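Local coordinates for agenet domain-containing protein (Arabidopsis thaliana, PDB 6IE4), which binds a methylated histone H3 tail through its tandem Agenet domains and so probably reads a methyl mark on chromatin, at residues Met35-Thr40 and Glu55-Phe60; Lys51-Tyr56 and Lys70-Met75; Glu98-Phe103 and Gly111-Val116. All coordinates share one frame; numbering follows the deposited sequence.

Contact 1 (Met35-Thr40 and Glu55-Phe60); sequences MGKVIT and EYTTLF
The carbonyl oxygen of Met-35 meets Thr-57 twice and a bound water once. Thr-57 N gives it a nearly straight bond (Thr-57 N to Met-35 O 2.9 Å, 169° at the hydrogen), with the donor tilted out of the carbonyl plane. The hydroxyl of the same residue adds a weak bond, OG1 lying 3.1 Å from Met-35 O. Thr-57 OG1 can reach because chi1 (65°) sets it between its own backbone N and carbonyl carbon. The water donates to Met-35 O and to Thr-58 OG1 and accepts from Thr-58 N, bridging the corner where the chain leaves strand 51-56; Thr-58 OG1 is also bonded to Asp-106 O.

Strands 32-40 and 51-56 form a beta hairpin of the Agenet domain, with a classic beta bulge where Ile-39 and Thr-40 both face Gln-53. Its tight part is the buried, non-hydrogen-bonded pair of Gly-36, without a side chain, and Tyr-56, at a CA-CA distance of 4.1 Å. Thr-57 CG2 sits 3.6 Å from Gly-36 CA. In the next, hydrogen-bonded pair Glu-55 N lies 2.8 Å from Lys-37 O, while the return bond is weak.

The solvent side is at Lys-37 and the outer side of Thr-57. Lys-37 NZ stays 4.5 Å from Glu-55 OE2, too far for a salt bridge, and Ile-39 crosses Glu-55 at about a right angle, its CD1 3.5 Å from Glu-55 CB. Tyr-56 and Leu-59 each pack on a basic side chain of the bound peptide, and Phe-60 on the peptide backbone. Backbone, hydroxyl and water bonds thus fix the corner beside the peptide site, while the charged ends of Lys-37 and Glu-55, not in contact, would probably add at most a weak attraction.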
# COMPACT_ATOMS: atom_id res chain seq x y z
N MET A 35 2.22 4.88 0.16
CA MET A 35 2.61 5.60 1.37
C MET A 35 2.67 7.09 1.08
O MET A 35 3.05 7.50 -0.02
CB MET A 35 3.98 5.13 1.86
CG MET A 35 4.09 3.66 2.18
SD MET A 35 5.82 3.14 2.28
CE MET A 35 6.38 3.50 0.62
N GLY A 36 2.22 7.89 2.04
CA GLY A 36 2.28 9.33 1.89
C GLY A 36 2.13 10.09 3.19
O GLY A 36 2.31 9.55 4.29
N LYS A 37 1.71 11.34 3.05
CA LYS A 37 1.66 12.30 4.15
C LYS A 37 0.55 13.29 3.88
O LYS A 37 0.31 13.69 2.74
CB LYS A 37 2.96 13.10 4.31
CG LYS A 37 4.05 12.50 5.18
CD LYS A 37 5.45 12.94 4.70
CE LYS A 37 5.40 14.35 4.07
NZ LYS A 37 6.62 15.17 4.33
N VAL A 38 -0.07 13.76 4.95
CA VAL A 38 -1.15 14.73 4.84
C VAL A 38 -0.50 16.10 4.74
O VAL A 38 0.52 16.36 5.38
CB VAL A 38 -2.11 14.65 6.03
CG1 VAL A 38 -3.27 15.62 5.84
CG2 VAL A 38 -2.66 13.24 6.20
N ILE A 39 -1.02 16.94 3.84
CA ILE A 39 -0.51 18.29 3.61
C ILE A 39 -1.46 19.34 4.15
O ILE A 39 -1.05 20.27 4.83
CB ILE A 39 -0.27 18.54 2.11
CG1 ILE A 39 0.77 17.64 1.50
CG2 ILE A 39 0.04 20.02 1.86
CD1 ILE A 39 0.86 17.94 -0.00
N THR A 40 -2.75 19.19 3.82
CA THR A 40 -3.76 20.20 4.10
C THR A 40 -5.04 19.48 4.48
O THR A 40 -5.57 18.67 3.71
CB THR A 40 -3.97 21.15 2.92
OG1 THR A 40 -4.16 20.41 1.70
CG2 THR A 40 -2.80 22.14 2.76
N GLU A 55 0.56 14.06 -0.02
CA GLU A 55 1.73 14.04 -0.88
C GLU A 55 2.29 12.63 -0.78
O GLU A 55 2.63 12.17 0.31
CB GLU A 55 2.76 15.09 -0.44
CG GLU A 55 4.21 14.83 -0.83
CD GLU A 55 5.09 16.06 -0.58
OE1 GLU A 55 4.64 17.19 -0.85
OE2 GLU A 55 6.22 15.89 -0.08
N TYR A 56 2.32 11.94 -1.91
CA TYR A 56 2.82 10.58 -1.97
C TYR A 56 4.31 10.58 -1.70
O TYR A 56 5.03 11.49 -2.13
CB TYR A 56 2.53 9.96 -3.33
CG TYR A 56 1.07 9.75 -3.65
CD1 TYR A 56 0.22 10.82 -3.86
CD2 TYR A 56 0.56 8.47 -3.82
CE1 TYR A 56 -1.11 10.64 -4.18
CE2 TYR A 56 -0.77 8.27 -4.15
CZ TYR A 56 -1.60 9.36 -4.31
OH TYR A 56 -2.92 9.17 -4.64
N THR A 57 4.77 9.61 -0.93
CA THR A 57 6.21 9.54 -0.72
C THR A 57 6.96 8.84 -1.85
O THR A 57 8.15 9.10 -2.00
CB THR A 57 6.54 8.88 0.63
OG1 THR A 57 6.11 7.52 0.61
CG2 THR A 57 5.83 9.62 1.76
N THR A 58 6.31 8.00 -2.66
CA THR A 58 7.04 7.31 -3.73
C THR A 58 6.56 7.57 -5.15
O THR A 58 7.18 7.06 -6.07
CB THR A 58 7.04 5.78 -3.51
OG1 THR A 58 5.79 5.24 -3.95
CG2 THR A 58 7.26 5.45 -2.04
N LEU A 59 5.46 8.26 -5.36
CA LEU A 59 5.05 8.66 -6.71
C LEU A 59 5.39 10.13 -6.97
O LEU A 59 5.59 10.92 -6.04
CB LEU A 59 3.55 8.41 -6.91
CG LEU A 59 3.12 6.95 -6.69
CD1 LEU A 59 1.60 6.82 -6.77
CD2 LEU A 59 3.83 5.98 -7.67
N PHE A 60 5.39 10.51 -8.24
CA PHE A 60 5.80 11.85 -8.62
C PHE A 60 4.94 12.31 -9.78
O PHE A 60 4.24 11.51 -10.41
CB PHE A 60 7.28 11.89 -9.02
CG PHE A 60 8.23 11.66 -7.88
CD1 PHE A 60 8.65 10.38 -7.56
CD2 PHE A 60 8.68 12.71 -7.11
CE1 PHE A 60 9.52 10.16 -6.48
CE2 PHE A 60 9.55 12.50 -6.04
CZ PHE A 60 9.97 11.22 -5.72
O HOH W 1 3.90 6.74 -2.74

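Contact 2 (Lys51-Tyr56 and Lys70-Met75); sequences KCQVEY and KEVVDM
Glu-71 O takes two donors from strand 51-56: Val-54 N at 2.8 Å from Glu-71 O, with 163° at the hydrogen, and a CA-H...O contact in which Gln-53 CA lies 3.1 Å from that oxygen. Cys-52 O is held in the same way, by Val-73 N at 2.8 Å from Cys-52 O and by the CA-H of Val-72. Return bonds from Cys-52 N to Val-73 O and from Glu-71 N to Val-54 O complete two hydrogen-bonded antiparallel pairs.

Gln-53 lies on the face that also carries Val-72, Glu-55 and Lys-70. Its CG is anti to the backbone N (chi1 -176°), which carries the extended chain across Lys-70: NE2 rests 3.8 Å from Lys-70 CB, and Gln-53 CB lies 3.9 Å from Val-72 CG2. The amide oxygen OE1 is hydrogen-bonded to Thr-40 OG1, on the strand that flanks 51-56 on its other edge. An alanine here would probably leave the Thr-40 hydroxyl without this mate and open a gap over the methylenes of Lys-70.

In this curled antiparallel sheet, consistent with the SH3-like barrel of Agenet domains, strand 51-56 runs between strands 32-40 and 68-74. The face bearing Cys-52, Val-54 and Val-73 is largely buried; Val-54 CG2 lies 4.2 Å from Val-73 CG2, and Cys-52 and Val-54 reach Leu-78.

Glu-55 and Lys-70 run side by side, yet Lys-70 NZ remains 4.2 Å from Glu-55 OE1, beyond a salt bridge. On the opposite face Tyr-56 OH donates a weak bond to Glu-71 OE2 at 3.2 Å, ring and carboxylate planes 70° apart, while Glu-71 CB sits at the ring edge. Glu-71 OE2 also makes a long, weak ion pair with a basic side chain of the bound peptide.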
# COMPACT_ATOMS: atom_id res chain seq x y z
N LYS A 51 -12.56 16.01 2.91
CA LYS A 51 -11.50 15.73 1.96
C LYS A 51 -10.25 16.49 2.37
O LYS A 51 -10.32 17.63 2.82
CB LYS A 51 -11.88 16.14 0.53
CG LYS A 51 -12.96 15.32 -0.15
CD LYS A 51 -13.51 16.05 -1.36
CE LYS A 51 -14.40 15.15 -2.22
NZ LYS A 51 -14.18 15.42 -3.68
N CYS A 52 -9.11 15.85 2.19
CA CYS A 52 -7.83 16.45 2.48
C CYS A 52 -6.93 16.25 1.27
O CYS A 52 -7.30 15.60 0.29
CB CYS A 52 -7.21 15.83 3.73
SG CYS A 52 -6.84 14.15 3.39
N GLN A 53 -5.73 16.80 1.34
CA GLN A 53 -4.74 16.68 0.27
C GLN A 53 -3.47 16.08 0.84
O GLN A 53 -3.02 16.44 1.93
CB GLN A 53 -4.42 18.06 -0.35
CG GLN A 53 -3.47 18.01 -1.53
CD GLN A 53 -2.71 19.33 -1.74
OE1 GLN A 53 -2.60 20.15 -0.82
NE2 GLN A 53 -2.21 19.54 -2.95
N VAL A 54 -2.90 15.14 0.10
CA VAL A 54 -1.76 14.37 0.57
C VAL A 54 -0.60 14.55 -0.41
O VAL A 54 -0.77 15.06 -1.52
CB VAL A 54 -2.10 12.87 0.75
CG1 VAL A 54 -3.06 12.65 1.92
CG2 VAL A 54 -2.71 12.30 -0.53
N GLU A 55 0.56 14.06 -0.02
CA GLU A 55 1.73 14.04 -0.88
C GLU A 55 2.29 12.63 -0.78
O GLU A 55 2.63 12.17 0.31
CB GLU A 55 2.76 15.09 -0.44
CG GLU A 55 4.21 14.83 -0.83
CD GLU A 55 5.09 16.06 -0.58
OE1 GLU A 55 4.64 17.19 -0.85
OE2 GLU A 55 6.22 15.89 -0.08
N TYR A 56 2.32 11.94 -1.91
CA TYR A 56 2.82 10.58 -1.97
C TYR A 56 4.31 10.58 -1.70
O TYR A 56 5.03 11.49 -2.13
CB TYR A 56 2.53 9.96 -3.33
CG TYR A 56 1.07 9.75 -3.65
CD1 TYR A 56 0.22 10.82 -3.86
CD2 TYR A 56 0.56 8.47 -3.82
CE1 TYR A 56 -1.11 10.64 -4.18
CE2 TYR A 56 -0.77 8.27 -4.15
CZ TYR A 56 -1.60 9.36 -4.31
OH TYR A 56 -2.92 9.17 -4.64
N LYS A 70 0.93 14.94 -5.50
CA LYS A 70 0.08 15.56 -4.51
C LYS A 70 -1.33 15.40 -5.05
O LYS A 70 -1.53 15.37 -6.26
CB LYS A 70 0.37 17.05 -4.28
CG LYS A 70 1.59 17.37 -3.45
CD LYS A 70 1.89 18.88 -3.51
CE LYS A 70 3.16 19.23 -2.73
NZ LYS A 70 3.57 20.65 -2.94
N GLU A 71 -2.29 15.29 -4.15
CA GLU A 71 -3.62 14.89 -4.59
C GLU A 71 -4.62 15.11 -3.48
O GLU A 71 -4.31 14.93 -2.30
CB GLU A 71 -3.62 13.42 -5.03
CG GLU A 71 -4.80 13.09 -5.88
CD GLU A 71 -4.57 11.85 -6.71
OE1 GLU A 71 -3.86 11.95 -7.73
OE2 GLU A 71 -5.10 10.78 -6.35
N VAL A 72 -5.81 15.57 -3.86
CA VAL A 72 -6.93 15.68 -2.93
C VAL A 72 -7.70 14.37 -2.97
O VAL A 72 -8.07 13.88 -4.05
CB VAL A 72 -7.83 16.87 -3.30
CG1 VAL A 72 -9.06 16.85 -2.45
CG2 VAL A 72 -7.07 18.20 -3.15
N VAL A 73 -7.94 13.78 -1.80
CA VAL A 73 -8.68 12.54 -1.69
C VAL A 73 -9.74 12.70 -0.61
O VAL A 73 -9.76 13.68 0.13
CB VAL A 73 -7.76 11.33 -1.36
CG1 VAL A 73 -6.91 10.96 -2.56
CG2 VAL A 73 -6.88 11.65 -0.17
N ASP A 74 -10.61 11.70 -0.51
CA ASP A 74 -11.54 11.59 0.60
C ASP A 74 -10.80 11.02 1.81
O ASP A 74 -9.87 10.23 1.66
CB ASP A 74 -12.71 10.70 0.22
CG ASP A 74 -13.57 11.30 -0.88
OD1 ASP A 74 -13.96 12.48 -0.73
OD2 ASP A 74 -13.82 10.62 -1.90
N MET A 75 -11.20 11.46 3.01
CA MET A 75 -10.57 10.89 4.20
C MET A 75 -10.80 9.40 4.36
O MET A 75 -10.07 8.76 5.12
CB MET A 75 -11.01 11.61 5.48
CG MET A 75 -10.50 13.04 5.58
SD MET A 75 -11.46 14.10 6.68
CE MET A 75 -10.72 15.69 6.30

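Contact 3 (Glu98-Phe103 and Gly111-Val116); sequences EEVDAF and GDVTEV
The beta hairpin of strands 99-104 and 107-117, in what is probably the second Agenet domain of the tandem, is joined here by Val-100 and Gly-111, a hydrogen-bonded antiparallel pair. Val-100 N lies 3.1 Å from Gly-111 O, the donor nearly in line with the carbonyl bond, and Gly-111 N lies 3.1 Å from Val-100 O with its donor tilted well out of the carbonyl plane. A third bond runs from Val-113 N to Glu-98 O at 3.2 Å, just before strand 99-104 begins. The directions of the two strand segments differ by 108°, far from straight antiparallel, as befits a strongly curled sheet.

On the buried face Val-100 and Val-113 cross at about a right angle, with Val-100 CG1 3.7 Å from Val-113 CG2. Val-100 CG2, set between its backbone N and carbonyl carbon by chi1, lies 3.4 Å from Gly-111 O. Val-113 CG2 also reaches back over Glu-98 O, at 3.5 Å, so this one methyl touches both a side chain and a carbonyl of the first segment.

The other face is acidic. Glu-99 is bent at chi2 (-87°), which folds its carboxylate back toward Asp-112, the two carboxylate planes perpendicular. They are modelled with Glu-99 OE2 2.6 Å from Asp-112 OD2, a distance that is doubtful and carries no weight. Glu-99 OE1 also lies close to the carboxylate of Glu-110, and Arg-127 offers Asp-112 OD1 a long, weak ion pair.

Strand 107-117 passes on to strand 121-126, bonding to it between Asp-112 and Phe-125, whereas strand 99-104 pairs on its other edge with strand 140-142, where Asp-101 forms a salt bridge with Arg-141.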
# COMPACT_ATOMS: atom_id res chain seq x y z
N GLU A 98 -2.09 -17.49 2.94
CA GLU A 98 -1.93 -16.23 3.66
C GLU A 98 -2.21 -15.03 2.75
O GLU A 98 -1.74 -14.96 1.62
CB GLU A 98 -0.53 -16.13 4.25
CG GLU A 98 -0.46 -15.14 5.40
CD GLU A 98 0.58 -15.49 6.45
OE1 GLU A 98 1.34 -16.48 6.28
OE2 GLU A 98 0.60 -14.75 7.46
N GLU A 99 -2.96 -14.07 3.27
CA GLU A 99 -3.04 -12.79 2.60
C GLU A 99 -1.85 -11.94 2.97
O GLU A 99 -1.45 -11.87 4.13
CB GLU A 99 -4.32 -12.04 2.93
CG GLU A 99 -5.40 -12.62 2.14
CD GLU A 99 -5.52 -12.00 0.77
OE1 GLU A 99 -5.13 -10.82 0.63
OE2 GLU A 99 -5.93 -12.74 -0.18
N VAL A 100 -1.32 -11.25 1.96
CA VAL A 100 -0.07 -10.51 2.06
C VAL A 100 -0.22 -9.27 1.21
O VAL A 100 -1.16 -9.13 0.43
CB VAL A 100 1.14 -11.32 1.57
CG1 VAL A 100 1.37 -12.60 2.39
CG2 VAL A 100 0.95 -11.66 0.11
N ASP A 101 0.71 -8.36 1.39
CA ASP A 101 0.88 -7.20 0.53
C ASP A 101 2.29 -7.34 0.01
O ASP A 101 3.20 -7.62 0.79
CB ASP A 101 0.73 -5.86 1.26
CG ASP A 101 -0.70 -5.50 1.59
OD1 ASP A 101 -1.65 -6.05 0.98
OD2 ASP A 101 -0.86 -4.62 2.46
N ALA A 102 2.45 -7.24 -1.29
CA ALA A 102 3.78 -7.22 -1.87
C ALA A 102 4.13 -5.79 -2.23
O ALA A 102 3.25 -5.00 -2.59
CB ALA A 102 3.85 -8.12 -3.11
N PHE A 103 5.43 -5.46 -2.13
CA PHE A 103 5.92 -4.14 -2.52
C PHE A 103 6.26 -4.18 -4.01
O PHE A 103 7.26 -4.79 -4.40
CB PHE A 103 7.14 -3.72 -1.71
CG PHE A 103 7.40 -2.23 -1.73
CD1 PHE A 103 6.49 -1.34 -1.16
CD2 PHE A 103 8.52 -1.71 -2.36
CE1 PHE A 103 6.73 0.02 -1.18
CE2 PHE A 103 8.76 -0.36 -2.38
CZ PHE A 103 7.86 0.51 -1.79
N GLY A 111 -2.54 -9.60 -2.28
CA GLY A 111 -2.61 -10.82 -3.06
C GLY A 111 -2.56 -12.02 -2.15
O GLY A 111 -2.26 -11.90 -0.95
N ASP A 112 -2.93 -13.18 -2.72
CA ASP A 112 -2.83 -14.45 -2.02
C ASP A 112 -1.48 -15.09 -2.31
O ASP A 112 -0.91 -14.89 -3.37
CB ASP A 112 -3.95 -15.42 -2.44
CG ASP A 112 -5.36 -14.80 -2.35
OD1 ASP A 112 -5.76 -14.06 -3.28
OD2 ASP A 112 -6.09 -15.09 -1.37
N VAL A 113 -0.98 -15.89 -1.36
CA VAL A 113 0.21 -16.71 -1.59
C VAL A 113 -0.25 -18.05 -2.16
O VAL A 113 -0.98 -18.79 -1.50
CB VAL A 113 1.00 -16.94 -0.30
CG1 VAL A 113 2.21 -17.82 -0.55
CG2 VAL A 113 1.42 -15.63 0.32
N THR A 114 0.24 -18.40 -3.34
CA THR A 114 -0.21 -19.65 -3.93
C THR A 114 0.85 -20.73 -3.86
O THR A 114 0.50 -21.91 -3.90
CB THR A 114 -0.62 -19.46 -5.40
OG1 THR A 114 0.44 -18.84 -6.12
CG2 THR A 114 -1.87 -18.62 -5.50
N GLU A 115 2.11 -20.35 -3.72
CA GLU A 115 3.20 -21.31 -3.69
C GLU A 115 4.29 -20.80 -2.75
O GLU A 115 4.61 -19.61 -2.75
CB GLU A 115 3.74 -21.53 -5.11
CG GLU A 115 4.83 -22.55 -5.24
CD GLU A 115 4.86 -23.19 -6.63
OE1 GLU A 115 4.57 -22.48 -7.62
OE2 GLU A 115 5.17 -24.40 -6.71
N VAL A 116 4.85 -21.72 -1.95
CA VAL A 116 6.01 -21.45 -1.10
C VAL A 116 7.18 -22.20 -1.72
O VAL A 116 7.10 -23.41 -1.94
CB VAL A 116 5.76 -21.92 0.35
CG1 VAL A 116 7.07 -22.14 1.08
CG2 VAL A 116 4.88 -20.91 1.11

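How the contacts relate
From the N terminus, contact 1 comes first: strand 32-40 meets strand 51-56 and the corner after it, closing a hairpin whose connection is partly unmodelled. Contact 2 closes the connection from strand 51-56 through the corner and strand 59-60 to strand 68-74; it begins before contact 1 ends, so their spans interleave. Sharing Glu-55 and Tyr-56, they bind opposite edges of strand 51-56 and line up three strands in one sheet. Contact 3 follows and closes a shorter hairpin on the other side of the chain's centre. Strand 32-40 also pairs with 107-117, and Met-35 CE packs 3.9 Å from Phe-103 CE1, joining contacts 1 and 3; contact 2 stays about 11 Å from contact 3 at nearest atoms.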